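Local coordinates for protein major pollen allergen Jun a 1 (Juniperus ashei, PDB 1PXZ) that cleaves pectate, though with low activity, as a calcium-dependent polysaccharide lyase, and is the major allergen of cedar pollen, at residues V99-G105 with L121-N127; A233-V238 with S257-L262. The contacts are given in a common frame with arbitrary orientation. Numbering follows the deposited sequence.

Contact 1: residues V99-G105 with L121-N127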
loop_
_atom_site.group_PDB
_atom_site.type_symbol
_atom_site.label_atom_id
_atom_site.label_comp_id
_atom_site.label_asym_id
_atom_site.label_seq_id
_atom_site.Cartn_x
_atom_site.Cartn_y
_atom_site.Cartn_z
ATOM N N VAL A 99 12.019 -12.634 -2.564
ATOM C CA VAL A 99 10.725 -13.174 -2.965
ATOM C C VAL A 99 10.049 -12.279 -3.992
ATOM O O VAL A 99 9.868 -11.094 -3.716
ATOM C CB VAL A 99 9.830 -13.273 -1.719
ATOM C CG1 VAL A 99 8.471 -13.826 -2.081
ATOM C CG2 VAL A 99 10.598 -14.100 -0.695
ATOM N N HIS A 100 9.717 -12.862 -5.129
ATOM C CA HIS A 100 9.100 -12.181 -6.252
ATOM C C HIS A 100 7.789 -12.878 -6.576
ATOM O O HIS A 100 7.835 -14.066 -6.912
ATOM C CB HIS A 100 10.001 -12.167 -7.487
ATOM C CG HIS A 100 11.220 -11.305 -7.377
ATOM N ND1 HIS A 100 12.308 -11.583 -6.594
ATOM C CD2 HIS A 100 11.522 -10.122 -7.968
ATOM C CE1 HIS A 100 13.212 -10.636 -6.705
ATOM N NE2 HIS A 100 12.754 -9.721 -7.546
ATOM N N LEU A 101 6.682 -12.148 -6.470
ATOM C CA LEU A 101 5.352 -12.588 -6.855
ATOM C C LEU A 101 4.898 -11.853 -8.115
ATOM O O LEU A 101 5.384 -10.749 -8.383
ATOM C CB LEU A 101 4.314 -12.318 -5.750
ATOM C CG LEU A 101 4.765 -12.691 -4.334
ATOM C CD1 LEU A 101 3.719 -12.351 -3.281
ATOM C CD2 LEU A 101 5.103 -14.181 -4.310
ATOM N N GLY A 102 3.974 -12.416 -8.873
ATOM C CA GLY A 102 3.438 -11.857 -10.096
ATOM C C GLY A 102 3.966 -12.678 -11.271
ATOM O O GLY A 102 3.470 -13.787 -11.497
ATOM N N ASN A 103 4.944 -12.139 -11.997
ATOM C CA ASN A 103 5.603 -12.995 -13.003
ATOM C C ASN A 103 4.635 -13.560 -14.029
ATOM O O ASN A 103 4.793 -14.712 -14.457
ATOM C CB ASN A 103 6.305 -14.130 -12.250
ATOM C CG ASN A 103 7.251 -13.695 -11.149
ATOM O OD1 ASN A 103 8.186 -12.931 -11.414
ATOM N ND2 ASN A 103 7.078 -14.148 -9.900
ATOM N N GLY A 104 3.633 -12.809 -14.452
ATOM C CA GLY A 104 2.588 -13.210 -15.381
ATOM C C GLY A 104 1.345 -13.800 -14.750
ATOM O O GLY A 104 0.352 -14.062 -15.441
ATOM N N GLY A 105 1.333 -14.031 -13.430
ATOM C CA GLY A 105 0.133 -14.562 -12.796
ATOM C C GLY A 105 -0.546 -13.476 -11.966
ATOM O O GLY A 105 -0.007 -12.371 -11.870
ATOM N N LEU A 121 8.335 -7.686 0.197
ATOM C CA LEU A 121 8.093 -8.483 -0.995
ATOM C C LEU A 121 8.377 -7.695 -2.270
ATOM O O LEU A 121 8.161 -6.484 -2.374
ATOM C CB LEU A 121 6.636 -8.950 -1.074
ATOM C CG LEU A 121 6.080 -9.655 0.160
ATOM C CD1 LEU A 121 4.583 -9.892 0.033
ATOM C CD2 LEU A 121 6.874 -10.950 0.377
ATOM N N HIS A 122 8.844 -8.434 -3.281
ATOM C CA HIS A 122 8.850 -7.847 -4.624
ATOM C C HIS A 122 7.576 -8.271 -5.347
ATOM O O HIS A 122 7.326 -9.492 -5.406
ATOM C CB HIS A 122 10.024 -8.338 -5.443
ATOM C CG HIS A 122 11.386 -8.135 -4.874
ATOM N ND1 HIS A 122 12.180 -7.086 -5.315
ATOM C CD2 HIS A 122 12.110 -8.821 -3.956
ATOM C CE1 HIS A 122 13.337 -7.134 -4.672
ATOM N NE2 HIS A 122 13.325 -8.168 -3.846
ATOM N N ILE A 123 6.771 -7.389 -5.895
ATOM C CA ILE A 123 5.615 -7.850 -6.680
ATOM C C ILE A 123 5.652 -7.121 -8.011
ATOM O O ILE A 123 5.676 -5.894 -8.010
ATOM C CB ILE A 123 4.268 -7.635 -5.981
ATOM C CG1 ILE A 123 4.276 -8.116 -4.534
ATOM C CG2 ILE A 123 3.146 -8.283 -6.775
ATOM C CD1 ILE A 123 3.020 -7.847 -3.734
ATOM N N HIS A 124 5.687 -7.867 -9.109
ATOM C CA HIS A 124 5.690 -7.224 -10.420
ATOM C C HIS A 124 5.181 -8.191 -11.482
ATOM O O HIS A 124 5.202 -9.397 -11.226
ATOM C CB HIS A 124 7.102 -6.753 -10.762
ATOM C CG HIS A 124 8.096 -7.860 -10.645
ATOM N ND1 HIS A 124 8.174 -8.844 -11.613
ATOM C CD2 HIS A 124 9.034 -8.154 -9.718
ATOM C CE1 HIS A 124 9.124 -9.698 -11.286
ATOM N NE2 HIS A 124 9.654 -9.304 -10.144
ATOM N N GLY A 125 4.739 -7.642 -12.598
ATOM C CA GLY A 125 4.184 -8.427 -13.682
ATOM C C GLY A 125 2.850 -9.067 -13.334
ATOM O O GLY A 125 2.508 -10.086 -13.938
ATOM N N CYS A 126 2.071 -8.518 -12.396
ATOM C CA CYS A 126 0.788 -9.135 -12.103
ATOM C C CYS A 126 -0.145 -9.021 -13.299
ATOM O O CYS A 126 -0.153 -8.028 -14.026
ATOM C CB CYS A 126 0.113 -8.498 -10.876
ATOM S SG CYS A 126 1.192 -8.549 -9.419
ATOM N N ASN A 127 -0.955 -10.039 -13.516
ATOM C CA ASN A 127 -1.770 -10.068 -14.725
ATOM C C ASN A 127 -3.219 -10.405 -14.456
ATOM O O ASN A 127 -3.500 -10.962 -13.401
ATOM C CB ASN A 127 -1.208 -11.146 -15.666
ATOM C CG ASN A 127 -1.742 -10.973 -17.072
ATOM O OD1 ASN A 127 -2.348 -11.887 -17.630
ATOM N ND2 ASN A 127 -1.496 -9.792 -17.622
#
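Successive coils of a right-handed parallel beta-helix, the fold of pectate lyases, bring like residues into register, and the pairing of strands 99-102 and 122-124 is an example. The H100 and H122 rings form an offset stack, their centroids 3.9 Å apart. The strand pairing puts both side chains on one face; with both chi1 angles m, chi2 of 71° for H100 and -100° for H122, about half a turn apart, sets the ring planes only 6° from parallel. H124 takes the p rotamer; its ring meets that of H100 rim to rim, NE2 of H124 lying 3.0 Å from CD2 of H100, and completes a histidine cluster on the outer face.

The other face is aliphatic. L101, L121 and I123 all adopt the m,t rotamer; L101 CB lies 4.3 Å from I123 CG2 and L101 CD1 4.2 Å from L121 CD1. All three touch L108 of strand 108-111, across the coil interior.

Parallel backbone hydrogen bonds hold the register: L101 N donates to H122 O (2.9 Å) and L101 O accepts from H124 N (3.0 Å). A type I' turn over G102-G105 then bends segment 99-105. G102, at phi 109° and psi -104°, sits so close that a CB would clash with H124 O. G104 N hydrogen-bonds to G125 O, while the C126 side chain points away overall, and its SG, 4.1 Å from G102 CA, forms a disulfide with C107. N103, also m in chi1, folds back over its own strand: its ND2 hydrogen-bonds to I78 O on the preceding coil and, at 3.1 Å, H100 O.

Contact 2: residues A233-V238 with S257-L262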
loop_
_atom_site.group_PDB
_atom_site.type_symbol
_atom_site.label_atom_id
_atom_site.label_comp_id
_atom_site.label_asym_id
_atom_site.label_seq_id
_atom_site.Cartn_x
_atom_site.Cartn_y
_atom_site.Cartn_z
ATOM N N ALA A 233 -7.488 9.440 -4.731
ATOM C CA ALA A 233 -8.444 9.161 -3.663
ATOM C C ALA A 233 -9.875 9.593 -3.972
ATOM O O ALA A 233 -10.088 10.528 -4.742
ATOM C CB ALA A 233 -7.963 9.915 -2.425
ATOM N N ARG A 234 -10.861 8.954 -3.362
ATOM C CA ARG A 234 -12.261 9.353 -3.407
ATOM C C ARG A 234 -12.902 9.308 -2.014
ATOM O O ARG A 234 -12.616 8.351 -1.291
ATOM C CB ARG A 234 -13.114 8.423 -4.253
ATOM C CG ARG A 234 -12.886 8.372 -5.739
ATOM C CD ARG A 234 -13.969 7.503 -6.395
ATOM N NE ARG A 234 -13.841 7.572 -7.844
ATOM C CZ ARG A 234 -13.015 6.864 -8.597
ATOM N NH1 ARG A 234 -12.185 5.975 -8.075
ATOM N NH2 ARG A 234 -13.020 7.048 -9.914
ATOM N N TYR A 235 -13.750 10.269 -1.678
ATOM C CA TYR A 235 -14.582 10.260 -0.480
ATOM C C TYR A 235 -13.882 10.306 0.858
ATOM O O TYR A 235 -14.274 11.066 1.756
ATOM C CB TYR A 235 -15.427 8.957 -0.484
ATOM C CG TYR A 235 -16.562 9.087 -1.476
ATOM C CD1 TYR A 235 -17.467 10.126 -1.287
ATOM C CD2 TYR A 235 -16.731 8.243 -2.557
ATOM C CE1 TYR A 235 -18.524 10.314 -2.151
ATOM C CE2 TYR A 235 -17.797 8.426 -3.435
ATOM C CZ TYR A 235 -18.683 9.463 -3.222
ATOM O OH TYR A 235 -19.754 9.682 -4.060
ATOM N N GLY A 236 -12.860 9.495 1.137
ATOM C CA GLY A 236 -12.369 9.461 2.513
ATOM C C GLY A 236 -11.240 10.413 2.821
ATOM O O GLY A 236 -11.115 11.508 2.274
ATOM N N LEU A 237 -10.351 10.002 3.714
ATOM C CA LEU A 237 -9.266 10.845 4.203
ATOM C C LEU A 237 -7.926 10.185 3.954
ATOM O O LEU A 237 -7.774 9.014 4.335
ATOM C CB LEU A 237 -9.453 11.027 5.717
ATOM C CG LEU A 237 -8.363 11.629 6.585
ATOM C CD1 LEU A 237 -8.064 13.054 6.156
ATOM C CD2 LEU A 237 -8.787 11.605 8.050
ATOM N N VAL A 238 -6.991 10.907 3.342
ATOM C CA VAL A 238 -5.666 10.315 3.167
ATOM C C VAL A 238 -4.599 11.282 3.676
ATOM O O VAL A 238 -4.579 12.424 3.215
ATOM C CB VAL A 238 -5.323 9.984 1.704
ATOM C CG1 VAL A 238 -4.055 9.124 1.693
ATOM C CG2 VAL A 238 -6.456 9.285 0.991
ATOM N N SER A 257 -14.877 13.226 -6.026
ATOM C CA SER A 257 -15.857 13.034 -4.958
ATOM C C SER A 257 -15.295 13.436 -3.596
ATOM O O SER A 257 -15.391 12.701 -2.615
ATOM C CB SER A 257 -16.350 11.588 -4.964
ATOM O OG SER A 257 -16.943 11.266 -6.225
ATOM N N ASN A 258 -14.727 14.631 -3.529
ATOM C CA ASN A 258 -14.416 15.289 -2.269
ATOM C C ASN A 258 -13.629 14.428 -1.304
ATOM O O ASN A 258 -14.077 14.192 -0.180
ATOM C CB ASN A 258 -15.729 15.711 -1.584
ATOM C CG ASN A 258 -15.612 16.524 -0.319
ATOM O OD1 ASN A 258 -16.525 16.515 0.523
ATOM N ND2 ASN A 258 -14.545 17.249 -0.086
ATOM N N PRO A 259 -12.449 13.964 -1.675
ATOM C CA PRO A 259 -11.592 13.350 -0.650
ATOM C C PRO A 259 -10.928 14.481 0.128
ATOM O O PRO A 259 -10.771 15.605 -0.379
ATOM C CB PRO A 259 -10.572 12.573 -1.501
ATOM C CG PRO A 259 -10.392 13.486 -2.678
ATOM C CD PRO A 259 -11.788 14.002 -2.982
ATOM N N THR A 260 -10.536 14.173 1.352
ATOM C CA THR A 260 -9.682 15.020 2.162
ATOM C C THR A 260 -8.252 14.517 2.011
ATOM O O THR A 260 -7.952 13.380 2.352
ATOM C CB THR A 260 -10.111 15.011 3.650
ATOM O OG1 THR A 260 -11.457 15.523 3.663
ATOM C CG2 THR A 260 -9.229 15.916 4.493
ATOM N N ILE A 261 -7.392 15.370 1.495
ATOM C CA ILE A 261 -6.002 15.028 1.249
ATOM C C ILE A 261 -5.086 15.964 2.014
ATOM O O ILE A 261 -5.057 17.156 1.753
ATOM C CB ILE A 261 -5.683 15.060 -0.269
ATOM C CG1 ILE A 261 -6.591 14.106 -1.037
ATOM C CG2 ILE A 261 -4.195 14.804 -0.453
ATOM C CD1 ILE A 261 -6.472 14.113 -2.552
ATOM N N LEU A 262 -4.352 15.394 2.963
ATOM C CA LEU A 262 -3.417 16.103 3.807
ATOM C C LEU A 262 -1.994 15.737 3.411
ATOM O O LEU A 262 -1.444 14.724 3.835
ATOM C CB LEU A 262 -3.704 15.834 5.286
ATOM C CG LEU A 262 -5.189 16.032 5.676
ATOM C CD1 LEU A 262 -5.364 15.839 7.176
ATOM C CD2 LEU A 262 -5.700 17.403 5.247
HETATM O O HOH W 1 -16.430 12.906 0.995
#
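Four backbone hydrogen bonds tie these segments together. Three are well formed: T260 N to G236 O (2.9 Å), V238 N to T260 O (2.8 Å) and L262 N to V238 O (3.0 Å), a parallel ladder in which L237 pairs with T260 and V238 with I261. The fourth, Y235 N to S257 O at 3.1 Å, is weak. Beside it a water bridges the carbonyls, donating to Y235 O and N258 O at 2.9 Å each.

This is a corner of the parallel beta-helix, where two coils turn from the sheet holding strand 232-234 into that of strands 237-241 and 260-264. Y235, with a positive phi of 64°, makes the bend; residues 233-237 fall within an IgE-binding region.

The apolar V238 and I261 occupy the ladder's buried face; A233, from the other side of the bend, packs its CB on P259 CB at 3.8 Å and approaches I261 CD1 at 4.5 Å. On the opposite face, L237 CD1 reaches T260 CG2 at 3.5 Å and L262 CD1 at 4.0 Å.

In a CH-pi contact, S257 CB lies over the Y235 ring, 3.7 Å from its centroid, while the tyrosine OH is hydrogen-bonded to D205 O.

In the fold
Contact 1 closes before contact 2 opens, and they lie on opposite sides of the chain's centre, their centres 29 Å apart and their nearest atoms about 19 Å. Both reach the same curled parallel sheet, yet on different ladders: 99-102 and 122-124 lead through 167-169 to the long strand 185-195, which also pairs with 214-218, the neighbour of 237-241. Contact 2 additionally touches the second parallel sheet through strand 232-234. The same principle, coil stacked on coil, recurs towards each end of one beta-helix. Between the contacts in sequence come D149, D173 and D177, assigned to calcium by similarity; the side chains of N127 and D173 are about 7 Å apart, those of R234 and D177 about 8 Å.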